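Local coordinates for protein cytochrome P450 CYP260B1 (Sorangium cellulosum, PDB 5HIW) that is a bacterial cytochrome P450, a helix-rich protein that carries protoporphyrin IX containing iron in an internal pocket, at residues 29-34 and 286-291; 6-11 and 16-21; 96-101 and 200-205; 101-106 and 137-142. All coordinates share one frame; numbering follows the deposited sequence.

Contact 1 (29-34 and 286-291)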
loop_
_atom_site.group_PDB
_atom_site.type_symbol
_atom_site.label_atom_id
_atom_site.label_comp_id
_atom_site.label_asym_id
_atom_site.label_seq_id
_atom_site.Cartn_x
_atom_site.Cartn_y
_atom_site.Cartn_z
ATOM N N HIS A 29 2.407 22.573 -15.190
ATOM C CA HIS A 29 3.193 21.637 -16.020
ATOM C C HIS A 29 2.876 20.193 -15.542
ATOM O O HIS A 29 3.005 19.915 -14.376
ATOM C CB HIS A 29 4.728 21.804 -15.853
ATOM C CG HIS A 29 5.235 23.207 -16.048
ATOM N ND1 HIS A 29 5.177 24.151 -15.050
ATOM C CD2 HIS A 29 5.776 23.827 -17.125
ATOM C CE1 HIS A 29 5.631 25.310 -15.519
ATOM N NE2 HIS A 29 6.017 25.130 -16.772
ATOM N N SER A 30 2.647 19.293 -16.475
ATOM C CA SER A 30 2.530 17.888 -16.143
ATOM C C SER A 30 3.835 17.234 -15.704
ATOM O O SER A 30 3.858 16.508 -14.685
ATOM C CB SER A 30 1.910 17.134 -17.333
ATOM O OG SER A 30 1.699 15.751 -16.991
ATOM N N VAL A 31 4.907 17.480 -16.456
ATOM C CA VAL A 31 6.230 16.878 -16.253
ATOM C C VAL A 31 7.233 17.959 -15.810
ATOM O O VAL A 31 7.326 19.029 -16.430
ATOM C CB VAL A 31 6.706 16.157 -17.558
ATOM C CG1 VAL A 31 8.000 15.423 -17.338
ATOM C CG2 VAL A 31 5.654 15.193 -18.055
ATOM N N TYR A 32 7.939 17.703 -14.732
ATOM C CA TYR A 32 8.796 18.698 -14.069
ATOM C C TYR A 32 9.796 17.926 -13.296
ATOM O O TYR A 32 9.594 16.718 -13.047
ATOM C CB TYR A 32 7.986 19.659 -13.204
ATOM C CG TYR A 32 7.708 19.110 -11.850
ATOM C CD1 TYR A 32 6.632 18.244 -11.656
ATOM C CD2 TYR A 32 8.512 19.382 -10.793
ATOM C CE1 TYR A 32 6.380 17.667 -10.410
ATOM C CE2 TYR A 32 8.279 18.824 -9.559
ATOM C CZ TYR A 32 7.170 17.959 -9.379
ATOM O OH TYR A 32 6.975 17.297 -8.198
ATOM N N PHE A 33 10.918 18.540 -12.927
ATOM C CA PHE A 33 11.952 17.831 -12.219
ATOM C C PHE A 33 11.751 18.308 -10.822
ATOM O O PHE A 33 11.808 19.521 -10.526
ATOM C CB PHE A 33 13.374 18.165 -12.758
ATOM C CG PHE A 33 14.492 17.478 -12.065
ATOM C CD1 PHE A 33 15.004 17.940 -10.858
ATOM C CD2 PHE A 33 15.093 16.365 -12.634
ATOM C CE1 PHE A 33 16.022 17.267 -10.249
ATOM C CE2 PHE A 33 16.119 15.686 -11.998
ATOM C CZ PHE A 33 16.596 16.141 -10.793
ATOM N N ASP A 34 11.509 17.354 -9.933
ATOM C CA ASP A 34 11.384 17.671 -8.528
ATOM C C ASP A 34 12.738 17.588 -7.864
ATOM O O ASP A 34 13.337 16.544 -7.750
ATOM C CB ASP A 34 10.410 16.725 -7.820
ATOM C CG ASP A 34 10.000 17.243 -6.493
ATOM O OD1 ASP A 34 10.812 17.169 -5.556
ATOM O OD2 ASP A 34 8.869 17.779 -6.390
ATOM N N ALA A 286 11.699 9.161 -25.030
ATOM C CA ALA A 286 10.291 9.374 -25.267
ATOM C C ALA A 286 9.967 10.759 -24.839
ATOM O O ALA A 286 10.778 11.445 -24.183
ATOM C CB ALA A 286 9.417 8.326 -24.516
ATOM N N THR A 287 8.784 11.182 -25.232
ATOM C CA THR A 287 8.256 12.476 -24.852
ATOM C C THR A 287 6.894 12.334 -24.168
ATOM O O THR A 287 6.034 11.599 -24.611
ATOM C CB THR A 287 8.131 13.404 -26.088
ATOM O OG1 THR A 287 7.695 14.705 -25.671
ATOM C CG2 THR A 287 7.154 12.817 -27.141
ATOM N N ILE A 288 6.716 13.066 -23.068
ATOM C CA ILE A 288 5.472 13.019 -22.316
ATOM C C ILE A 288 5.272 14.452 -21.924
ATOM O O ILE A 288 6.197 15.106 -21.410
ATOM C CB ILE A 288 5.623 12.180 -21.004
ATOM C CG1 ILE A 288 5.967 10.700 -21.268
ATOM C CG2 ILE A 288 4.355 12.305 -20.148
ATOM C CD1 ILE A 288 4.882 9.900 -21.961
ATOM N N GLY A 289 4.067 14.934 -22.096
ATOM C CA GLY A 289 3.762 16.332 -21.845
ATOM C C GLY A 289 4.788 17.281 -22.385
ATOM O O GLY A 289 4.994 18.330 -21.772
ATOM N N GLY A 290 5.481 16.914 -23.480
ATOM C CA GLY A 290 6.191 17.879 -24.309
ATOM C C GLY A 290 7.627 17.992 -23.889
ATOM O O GLY A 290 8.412 18.772 -24.435
ATOM N N GLU A 291 7.972 17.212 -22.889
ATOM C CA GLU A 291 9.274 17.227 -22.386
ATOM C C GLU A 291 9.882 15.962 -22.888
ATOM O O GLU A 291 9.177 14.950 -23.037
ATOM C CB GLU A 291 9.237 17.262 -20.874
ATOM C CG GLU A 291 8.538 18.494 -20.307
ATOM C CD GLU A 291 9.301 19.815 -20.523
ATOM O OE1 GLU A 291 10.529 19.805 -20.670
ATOM O OE2 GLU A 291 8.663 20.876 -20.502
HETATM O O HOH W 1 4.684 19.007 -19.092
HETATM O O HOH W 2 6.762 20.707 -18.390
#
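Val31, at the start of strand 31-34 in the mixed beta-sheet of the cytochrome P450 fold, packs against a separate small hairpin that turns between Ile288 and Glu291. That turn is of type I', with Gly289 and Gly290 at its two corners, both with positive phi, a region glycine enters without strain, which suits it to both corners. Two backbone bonds between Ile288 and Glu291 close it. Thr287 OG1 adds a bond of 3.0 Å to Glu291 O, coming from above the carbonyl plane.

Val31 presents both branches to the hairpin. With CG1 anti to the backbone N (chi1 -175°), Val31 CG2 is left beside that N and lies 3.4 Å from Ile288 O. The same methyl of Val31 is 3.8 Å from Ile288 CG2, the two side chains crossing at about a right angle. Glu291 also packs on the valine, running past it in the opposite direction with its CG 4.0 Å from Val31 CB, so the aliphatic part of an acidic residue serves as an apolar surface.

Water does the polar work. While Ser30 and Tyr32 bond through their backbones to Leu43 and Val41, Val31 N gives its hydrogen to a water at 3.1 Å. This water donates in turn to Gly289 O at 2.8 Å. A second water donates to Val31 O at 2.6 Å and to Glu291 OE2 at 2.8 Å. The two elements are therefore joined by a branched apolar side chain and by solvent-bridged polar groups, not by direct strand pairing, and the hairpin remains a sheet of its own.

Contact 2 (6-11 and 16-21)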
loop_
_atom_site.group_PDB
_atom_site.type_symbol
_atom_site.label_atom_id
_atom_site.label_comp_id
_atom_site.label_asym_id
_atom_site.label_seq_id
_atom_site.Cartn_x
_atom_site.Cartn_y
_atom_site.Cartn_z
ATOM N N ASN A 6 9.877 22.062 -6.147
ATOM C CA ASN A 6 10.081 21.161 -4.987
ATOM C C ASN A 6 8.679 21.015 -4.373
ATOM O O ASN A 6 8.241 21.869 -3.620
ATOM C CB ASN A 6 11.084 21.729 -3.939
ATOM C CG ASN A 6 11.435 20.683 -2.837
ATOM O OD1 ASN A 6 10.621 19.841 -2.499
ATOM N ND2 ASN A 6 12.652 20.717 -2.311
ATOM N N LEU A 7 7.915 20.031 -4.839
ATOM C CA LEU A 7 6.526 19.882 -4.384
ATOM C C LEU A 7 6.341 18.808 -3.294
ATOM O O LEU A 7 5.397 18.847 -2.529
ATOM C CB LEU A 7 5.678 19.552 -5.610
ATOM C CG LEU A 7 5.697 20.520 -6.789
ATOM C CD1 LEU A 7 4.773 20.002 -7.856
ATOM C CD2 LEU A 7 5.235 21.922 -6.360
ATOM N N PHE A 8 7.271 17.876 -3.194
ATOM C CA PHE A 8 7.099 16.732 -2.294
ATOM C C PHE A 8 7.523 16.975 -0.847
ATOM O O PHE A 8 7.269 16.154 0.021
ATOM C CB PHE A 8 7.729 15.486 -2.912
ATOM C CG PHE A 8 6.854 14.855 -3.987
ATOM C CD1 PHE A 8 6.671 15.454 -5.226
ATOM C CD2 PHE A 8 6.153 13.666 -3.726
ATOM C CE1 PHE A 8 5.876 14.889 -6.185
ATOM C CE2 PHE A 8 5.348 13.104 -4.692
ATOM C CZ PHE A 8 5.214 13.666 -5.921
ATOM N N SER A 9 8.208 18.093 -0.605
ATOM C CA SER A 9 8.595 18.476 0.772
ATOM C C SER A 9 7.437 19.221 1.466
ATOM O O SER A 9 7.453 19.434 2.656
ATOM C CB SER A 9 9.918 19.292 0.761
ATOM O OG SER A 9 9.801 20.376 -0.152
ATOM N N PHE A 10 6.406 19.551 0.734
ATOM C CA PHE A 10 5.171 20.141 1.309
ATOM C C PHE A 10 4.712 19.340 2.541
ATOM O O PHE A 10 4.652 18.113 2.500
ATOM C CB PHE A 10 4.108 20.149 0.187
ATOM C CG PHE A 10 2.797 20.827 0.539
ATOM C CD1 PHE A 10 1.791 20.119 1.119
ATOM C CD2 PHE A 10 2.597 22.180 0.271
ATOM C CE1 PHE A 10 0.577 20.727 1.473
ATOM C CE2 PHE A 10 1.403 22.797 0.586
ATOM C CZ PHE A 10 0.378 22.075 1.180
ATOM N N THR A 11 4.471 20.017 3.659
ATOM C CA THR A 11 3.786 19.428 4.817
ATOM C C THR A 11 2.568 20.273 5.189
ATOM O O THR A 11 2.434 21.414 4.716
ATOM C CB THR A 11 4.652 19.297 6.067
ATOM O OG1 THR A 11 4.927 20.585 6.593
ATOM C CG2 THR A 11 5.942 18.642 5.751
ATOM N N SER A 16 -5.981 17.296 2.857
ATOM C CA SER A 16 -6.227 17.405 1.451
ATOM C C SER A 16 -5.335 18.483 0.774
ATOM O O SER A 16 -5.348 18.602 -0.455
ATOM C CB SER A 16 -7.728 17.660 1.203
ATOM O OG SER A 16 -7.963 19.029 1.552
ATOM N N ALA A 17 -4.459 19.151 1.530
ATOM C CA ALA A 17 -3.705 20.291 0.959
ATOM C C ALA A 17 -2.699 19.813 -0.064
ATOM O O ALA A 17 -2.446 20.494 -1.075
ATOM C CB ALA A 17 -2.993 21.115 2.020
ATOM N N PHE A 18 -2.131 18.637 0.179
ATOM C CA PHE A 18 -1.123 18.135 -0.746
ATOM C C PHE A 18 -1.733 17.774 -2.073
ATOM O O PHE A 18 -1.180 18.099 -3.099
ATOM C CB PHE A 18 -0.418 16.944 -0.162
ATOM C CG PHE A 18 0.687 16.387 -1.034
ATOM C CD1 PHE A 18 1.737 17.189 -1.431
ATOM C CD2 PHE A 18 0.740 15.050 -1.349
ATOM C CE1 PHE A 18 2.749 16.701 -2.185
ATOM C CE2 PHE A 18 1.778 14.554 -2.090
ATOM C CZ PHE A 18 2.789 15.380 -2.522
ATOM N N GLY A 19 -2.894 17.146 -2.098
ATOM C CA GLY A 19 -3.465 16.763 -3.395
ATOM C C GLY A 19 -3.893 18.010 -4.154
ATOM O O GLY A 19 -3.749 18.101 -5.374
ATOM N N ILE A 20 -4.390 18.970 -3.408
ATOM C CA ILE A 20 -4.746 20.293 -4.014
ATOM C C ILE A 20 -3.513 20.942 -4.682
ATOM O O ILE A 20 -3.576 21.435 -5.843
ATOM C CB ILE A 20 -5.335 21.223 -2.963
ATOM C CG1 ILE A 20 -6.752 20.741 -2.568
ATOM C CG2 ILE A 20 -5.410 22.682 -3.547
ATOM C CD1 ILE A 20 -7.438 21.445 -1.395
ATOM N N HIS A 21 -2.435 20.943 -3.932
ATOM C CA HIS A 21 -1.109 21.472 -4.342
ATOM C C HIS A 21 -0.587 20.794 -5.585
ATOM O O HIS A 21 -0.184 21.470 -6.542
ATOM C CB HIS A 21 -0.172 21.267 -3.148
ATOM C CG HIS A 21 1.225 21.743 -3.317
ATOM N ND1 HIS A 21 2.318 20.887 -3.202
ATOM C CD2 HIS A 21 1.730 22.993 -3.443
ATOM C CE1 HIS A 21 3.422 21.596 -3.324
ATOM N NE2 HIS A 21 3.092 22.867 -3.486
#
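Phe10 and His21 stack where the N-terminal segment of the P450 fold, between strand 4-5 and helix 17-28, folds back over the first turn of that helix. The stack is offset, with centroids 4.3 Å apart and planes at 21°: Phe10 CD2 sits over the centre of the imidazole, whereas His21 CG lies toward the rim of the phenyl ring. Phe10 reaches it with CG anti to the backbone N (chi1 -175°). A T-shaped pair forms further along, the edge of Phe18 directed at a face of Phe8, with planes at 78° and centroids 5.6 Å apart. Tyr300 and Phe382 extend this aromatic cluster into the rest of the protein.

Aliphatic groups pack at the margins of the rings. Ala17, a bare methyl, brings CB to 3.6 Å from Phe10 CZ at the ring edge. Leu7 CD2 approaches His21 CE1 to 3.6 Å.

Among the polar atoms, His21 ND1 is buried by the contact and finds no partner in the model. Leu7 O accepts a weak backbone bond from Phe10 N. In the planes of two rings, Leu7 O also faces carbon edges, lying 3.5 Å from His21 CE1 and 3.4 Å from Phe18 CE1.

Contact 3 (96-101 and 200-205)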
loop_
_atom_site.group_PDB
_atom_site.type_symbol
_atom_site.label_atom_id
_atom_site.label_comp_id
_atom_site.label_asym_id
_atom_site.label_seq_id
_atom_site.Cartn_x
_atom_site.Cartn_y
_atom_site.Cartn_z
ATOM N N ILE A 96 -9.826 -14.943 -0.456
ATOM C CA ILE A 96 -10.033 -13.760 0.324
ATOM C C ILE A 96 -11.085 -14.055 1.350
ATOM O O ILE A 96 -10.915 -13.739 2.494
ATOM C CB ILE A 96 -10.318 -12.501 -0.525
ATOM C CG1 ILE A 96 -9.229 -12.183 -1.523
ATOM C CG2 ILE A 96 -10.760 -11.381 0.375
ATOM C CD1 ILE A 96 -7.936 -11.757 -0.871
ATOM N N SER A 97 -12.233 -14.640 0.992
ATOM C CA SER A 97 -13.263 -14.875 1.973
ATOM C C SER A 97 -12.807 -15.925 2.999
ATOM O O SER A 97 -13.092 -15.796 4.188
ATOM C CB SER A 97 -14.526 -15.449 1.248
ATOM O OG SER A 97 -15.452 -15.890 2.174
ATOM N N ARG A 98 -12.059 -16.907 2.525
ATOM C CA ARG A 98 -11.548 -17.941 3.450
ATOM C C ARG A 98 -10.750 -17.331 4.569
ATOM O O ARG A 98 -10.940 -17.703 5.749
ATOM C CB ARG A 98 -10.628 -18.928 2.720
ATOM C CG ARG A 98 -10.057 -19.997 3.676
ATOM C CD ARG A 98 -9.430 -21.147 2.848
ATOM N NE ARG A 98 -10.546 -21.607 2.006
ATOM C CZ ARG A 98 -10.493 -22.445 0.968
ATOM N NH1 ARG A 98 -9.344 -23.050 0.609
ATOM N NH2 ARG A 98 -11.636 -22.688 0.301
ATOM N N TYR A 99 -9.850 -16.455 4.173
ATOM C CA TYR A 99 -8.949 -15.777 5.162
ATOM C C TYR A 99 -9.552 -14.624 5.895
ATOM O O TYR A 99 -9.173 -14.338 7.051
ATOM C CB TYR A 99 -7.573 -15.524 4.554
ATOM C CG TYR A 99 -6.956 -16.887 4.323
ATOM C CD1 TYR A 99 -6.606 -17.707 5.413
ATOM C CD2 TYR A 99 -6.758 -17.367 3.045
ATOM C CE1 TYR A 99 -6.123 -18.988 5.202
ATOM C CE2 TYR A 99 -6.321 -18.633 2.822
ATOM C CZ TYR A 99 -5.989 -19.452 3.905
ATOM O OH TYR A 99 -5.500 -20.729 3.677
ATOM N N GLU A 100 -10.605 -14.048 5.322
ATOM C CA GLU A 100 -11.463 -13.236 6.146
ATOM C C GLU A 100 -11.945 -13.958 7.366
ATOM O O GLU A 100 -11.898 -13.413 8.520
ATOM C CB GLU A 100 -12.643 -12.654 5.322
ATOM C CG GLU A 100 -13.755 -12.018 6.168
ATOM C CD GLU A 100 -14.715 -11.089 5.377
ATOM O OE1 GLU A 100 -14.517 -10.869 4.193
ATOM O OE2 GLU A 100 -15.643 -10.527 5.951
ATOM N N GLU A 101 -12.456 -15.169 7.170
ATOM C CA GLU A 101 -13.053 -15.854 8.291
ATOM C C GLU A 101 -11.979 -16.467 9.190
ATOM O O GLU A 101 -12.070 -16.443 10.412
ATOM C CB GLU A 101 -14.015 -16.949 7.785
ATOM C CG GLU A 101 -14.720 -17.703 8.902
ATOM C CD GLU A 101 -13.931 -18.866 9.516
ATOM O OE1 GLU A 101 -12.968 -19.400 8.911
ATOM O OE2 GLU A 101 -14.332 -19.256 10.635
ATOM N N LEU A 200 0.041 -19.748 3.179
ATOM C CA LEU A 200 1.344 -20.215 2.676
ATOM C C LEU A 200 1.027 -21.601 2.179
ATOM O O LEU A 200 1.542 -22.045 1.152
ATOM C CB LEU A 200 2.462 -20.216 3.753
ATOM C CG LEU A 200 3.753 -20.826 3.202
ATOM C CD1 LEU A 200 4.960 -20.244 3.948
ATOM C CD2 LEU A 200 3.729 -22.354 3.370
ATOM N N GLY A 201 0.171 -22.297 2.868
ATOM C CA GLY A 201 -0.325 -23.605 2.305
ATOM C C GLY A 201 -0.999 -23.621 0.926
ATOM O O GLY A 201 -0.690 -24.491 0.095
ATOM N N GLU A 202 -1.899 -22.675 0.651
ATOM C CA GLU A 202 -2.504 -22.520 -0.680
ATOM C C GLU A 202 -1.399 -22.182 -1.693
ATOM O O GLU A 202 -1.476 -22.563 -2.863
ATOM C CB GLU A 202 -3.496 -21.322 -0.765
ATOM C CG GLU A 202 -4.765 -21.384 0.100
ATOM C CD GLU A 202 -5.961 -21.949 -0.635
ATOM O OE1 GLU A 202 -5.868 -22.048 -1.887
ATOM O OE2 GLU A 202 -6.972 -22.232 0.048
ATOM N N ILE A 203 -0.383 -21.440 -1.290
ATOM C CA ILE A 203 0.649 -21.036 -2.269
ATOM C C ILE A 203 1.461 -22.283 -2.666
ATOM O O ILE A 203 1.765 -22.512 -3.852
ATOM C CB ILE A 203 1.592 -19.965 -1.685
ATOM C CG1 ILE A 203 0.942 -18.598 -1.713
ATOM C CG2 ILE A 203 2.844 -19.846 -2.480
ATOM C CD1 ILE A 203 1.459 -17.681 -0.614
ATOM N N ALA A 204 1.787 -23.098 -1.673
ATOM C CA ALA A 204 2.625 -24.272 -1.962
ATOM C C ALA A 204 1.897 -25.149 -2.956
ATOM O O ALA A 204 2.468 -25.618 -3.930
ATOM C CB ALA A 204 2.996 -24.991 -0.689
ATOM N N ARG A 205 0.603 -25.295 -2.766
ATOM C CA ARG A 205 -0.248 -26.019 -3.711
ATOM C C ARG A 205 -0.476 -25.379 -5.082
ATOM O O ARG A 205 -0.488 -26.089 -6.110
ATOM C CB ARG A 205 -1.543 -26.496 -2.985
ATOM C CG ARG A 205 -1.170 -27.584 -1.943
ATOM C CD ARG A 205 -2.245 -28.121 -0.984
ATOM N NE ARG A 205 -2.953 -27.080 -0.217
ATOM C CZ ARG A 205 -4.027 -26.379 -0.643
ATOM N NH1 ARG A 205 -4.576 -26.565 -1.862
ATOM N NH2 ARG A 205 -4.569 -25.459 0.171
HETATM O O HOH W 3 -4.243 -23.587 2.592
#
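Helices 93-113 and 199-209 stand well apart where Arg98 faces Glu202, their CA atoms 10.9 Å from each other, so long side chains must span the gap. By their place in the cytochrome P450 fold these probably correspond to helices D and H.

Arg98 and Glu202 form a salt bridge, NH1 to OE2 at 2.6 Å. The contact is short but poorly directed: the N-H...O angle of 115° makes it a weak hydrogen bond, so charge probably supplies most of the attraction. The guanidinium and carboxylate planes are 45° apart. Glu202 is bent at chi2 to turn its carboxylate toward the arginines. Its other oxygen, OE1, makes a salt bridge to Arg94, so one buried glutamate serves two cationic groups of helix 93-113, which probably keeps it ionised.

Tyr99 packs beside this bridge. Arg98 CG lies over the centre of one ring face, 4.0 Å above it, while Glu202 CG meets the ring edge, 3.7 Å from Tyr99 OH. Ring and carboxylate planes are perpendicular. The phenol oxygen has its main polar partner in Asp197 O, just before helix 199-209, which ties the tyrosine to the start of that helix.

A water links the groups further: it donates a weak bond of 3.3 Å to Tyr99 OH and accepts another, also weak, of 3.1 Å from Arg205 NH2, lying in the plane at the guanidinium edge.

Contact 4 (101-106 and 137-142)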
loop_
_atom_site.group_PDB
_atom_site.type_symbol
_atom_site.label_atom_id
_atom_site.label_comp_id
_atom_site.label_asym_id
_atom_site.label_seq_id
_atom_site.Cartn_x
_atom_site.Cartn_y
_atom_site.Cartn_z
ATOM N N GLU A 101 -12.456 -15.169 7.170
ATOM C CA GLU A 101 -13.053 -15.854 8.291
ATOM C C GLU A 101 -11.979 -16.467 9.190
ATOM O O GLU A 101 -12.070 -16.443 10.412
ATOM C CB GLU A 101 -14.015 -16.949 7.785
ATOM C CG GLU A 101 -14.720 -17.703 8.902
ATOM C CD GLU A 101 -13.931 -18.866 9.516
ATOM O OE1 GLU A 101 -12.968 -19.400 8.911
ATOM O OE2 GLU A 101 -14.332 -19.256 10.635
ATOM N N ALA A 102 -10.993 -17.069 8.574
ATOM C CA ALA A 102 -9.987 -17.845 9.354
ATOM C C ALA A 102 -8.921 -16.972 9.964
ATOM O O ALA A 102 -8.370 -17.330 11.010
ATOM C CB ALA A 102 -9.334 -18.875 8.438
ATOM N N THR A 103 -8.596 -15.825 9.370
ATOM C CA THR A 103 -7.448 -15.053 9.856
ATOM C C THR A 103 -7.685 -13.609 10.175
ATOM O O THR A 103 -7.355 -13.164 11.240
ATOM C CB THR A 103 -6.287 -15.106 8.843
ATOM O OG1 THR A 103 -5.751 -16.440 8.778
ATOM C CG2 THR A 103 -5.191 -14.195 9.218
ATOM N N VAL A 104 -8.227 -12.839 9.248
ATOM C CA VAL A 104 -8.325 -11.389 9.476
ATOM C C VAL A 104 -9.339 -11.041 10.556
ATOM O O VAL A 104 -9.041 -10.221 11.391
ATOM C CB VAL A 104 -8.548 -10.677 8.134
ATOM C CG1 VAL A 104 -8.679 -9.161 8.333
ATOM C CG2 VAL A 104 -7.448 -11.010 7.134
ATOM N N THR A 105 -10.521 -11.683 10.619
ATOM C CA THR A 105 -11.506 -11.372 11.639
ATOM C C THR A 105 -10.980 -11.662 13.051
ATOM O O THR A 105 -11.076 -10.818 13.946
ATOM C CB THR A 105 -12.879 -12.023 11.333
ATOM O OG1 THR A 105 -13.319 -11.542 10.070
ATOM C CG2 THR A 105 -13.987 -11.701 12.395
ATOM N N PRO A 106 -10.400 -12.860 13.256
ATOM C CA PRO A 106 -9.833 -13.159 14.562
ATOM C C PRO A 106 -8.769 -12.166 14.978
ATOM O O PRO A 106 -8.835 -11.652 16.127
ATOM C CB PRO A 106 -9.243 -14.546 14.394
ATOM C CG PRO A 106 -10.046 -15.151 13.380
ATOM C CD PRO A 106 -10.452 -14.051 12.429
ATOM N N SER A 137 1.756 -12.786 10.082
ATOM C CA SER A 137 2.234 -14.040 10.715
ATOM C C SER A 137 1.168 -15.127 10.621
ATOM O O SER A 137 1.505 -16.256 10.289
ATOM C CB SER A 137 2.666 -13.823 12.171
ATOM O OG SER A 137 3.937 -13.137 12.098
ATOM N N ALA A 138 -0.072 -14.777 10.860
ATOM C CA ALA A 138 -1.171 -15.773 10.799
ATOM C C ALA A 138 -1.425 -16.319 9.426
ATOM O O ALA A 138 -1.682 -17.526 9.276
ATOM C CB ALA A 138 -2.409 -15.237 11.343
ATOM N N LEU A 139 -1.413 -15.449 8.425
ATOM C CA LEU A 139 -1.505 -15.903 7.020
ATOM C C LEU A 139 -0.418 -16.863 6.622
ATOM O O LEU A 139 -0.677 -17.750 5.819
ATOM C CB LEU A 139 -1.497 -14.772 6.001
ATOM C CG LEU A 139 -2.747 -13.898 5.953
ATOM C CD1 LEU A 139 -2.544 -12.709 5.000
ATOM C CD2 LEU A 139 -4.002 -14.631 5.481
ATOM N N PHE A 140 0.818 -16.640 7.086
ATOM C CA PHE A 140 1.909 -17.383 6.575
ATOM C C PHE A 140 2.530 -18.425 7.532
ATOM O O PHE A 140 3.585 -18.980 7.194
ATOM C CB PHE A 140 2.963 -16.465 5.957
ATOM C CG PHE A 140 2.437 -15.557 4.847
ATOM C CD1 PHE A 140 1.953 -16.106 3.638
ATOM C CD2 PHE A 140 2.406 -14.168 4.991
ATOM C CE1 PHE A 140 1.473 -15.267 2.624
ATOM C CE2 PHE A 140 1.906 -13.348 4.026
ATOM C CZ PHE A 140 1.468 -13.885 2.801
ATOM N N GLY A 141 1.845 -18.716 8.620
ATOM C CA GLY A 141 2.192 -19.825 9.543
ATOM C C GLY A 141 3.429 -19.450 10.347
ATOM O O GLY A 141 4.119 -20.322 10.831
ATOM N N LEU A 142 3.711 -18.156 10.468
ATOM C CA LEU A 142 4.840 -17.725 11.305
ATOM C C LEU A 142 4.423 -17.710 12.737
ATOM O O LEU A 142 3.360 -17.272 13.098
ATOM C CB LEU A 142 5.418 -16.386 10.863
ATOM C CG LEU A 142 6.050 -16.317 9.502
ATOM C CD1 LEU A 142 6.153 -14.870 8.957
ATOM C CD2 LEU A 142 7.436 -16.931 9.521
HETATM O O HOH W 4 -3.708 -18.426 7.644
#
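Leu139, which meets Thr103 across the contact, also lays its CB over the centre of one face of the Phe140 ring, 4.0 Å above the plane. Phe140 itself packs away from helix 93-113, among Leu200, Ile203 and Val222 of two other helices. Thus neighbouring residues of helix 130-140 serve different sides.

Across the contact there is no ring, only small aliphatic groups. Thr103 and Ala138 bring their CA atoms to 6.4 Å, a close approach that the bare methyl of alanine permits. Thr103 CG2 is 3.7 Å from Ala138 CB and 3.9 Å from Leu139 CD2, so this one methyl settles against both residues. OG1 sits beside the backbone N (chi1 -68°), which puts CG2 anti to that N and toward helix 130-140. Thr103 OG1 lies 3.1 Å from a water, which donates to Ala138 O at 2.8 Å. Threonine suits the place by offering a methyl to the packing and a hydroxyl to the solvent bridge.

The backbone is irregular on both sides. Helix 93-113 has a pi-type turn at 101-104 and a kink at Pro106, whose N carries no hydrogen. Gly141 takes positive phi, and Leu142 N bonds to Ser137 O at 2.9 Å. Val104 leans on helix 341-358 and Phe140 on helix 218-229. Helices 93-113, 130-140 and 341-358 probably correspond to D, E and L, and 218-229 to the start of the long central helix: the four-helix bundle of cytochromes P450.

How the contacts relate
The four contacts fall into two touching pairs on opposite sides of the chain's centre. Contacts 1 and 2, centred 19 Å apart, join through Asp34 OD2, which is 2.9 Å from Leu7 N, a probable hydrogen bond, while Tyr32 packs on Leu7 and Phe8. Contacts 3 and 4 lie only 9 Å apart between centres, share Glu101 and both use helix 93-113, where Glu100 O and Thr105 OG1 probably bond at 2.8 Å. About 33 Å separates the nearest atoms of contacts 1 and 4. Measured to the heme, the side chain of Leu139 is nearest, at about 7 Å, then Tyr99 at about 10 Å and Phe8 at about 13 Å.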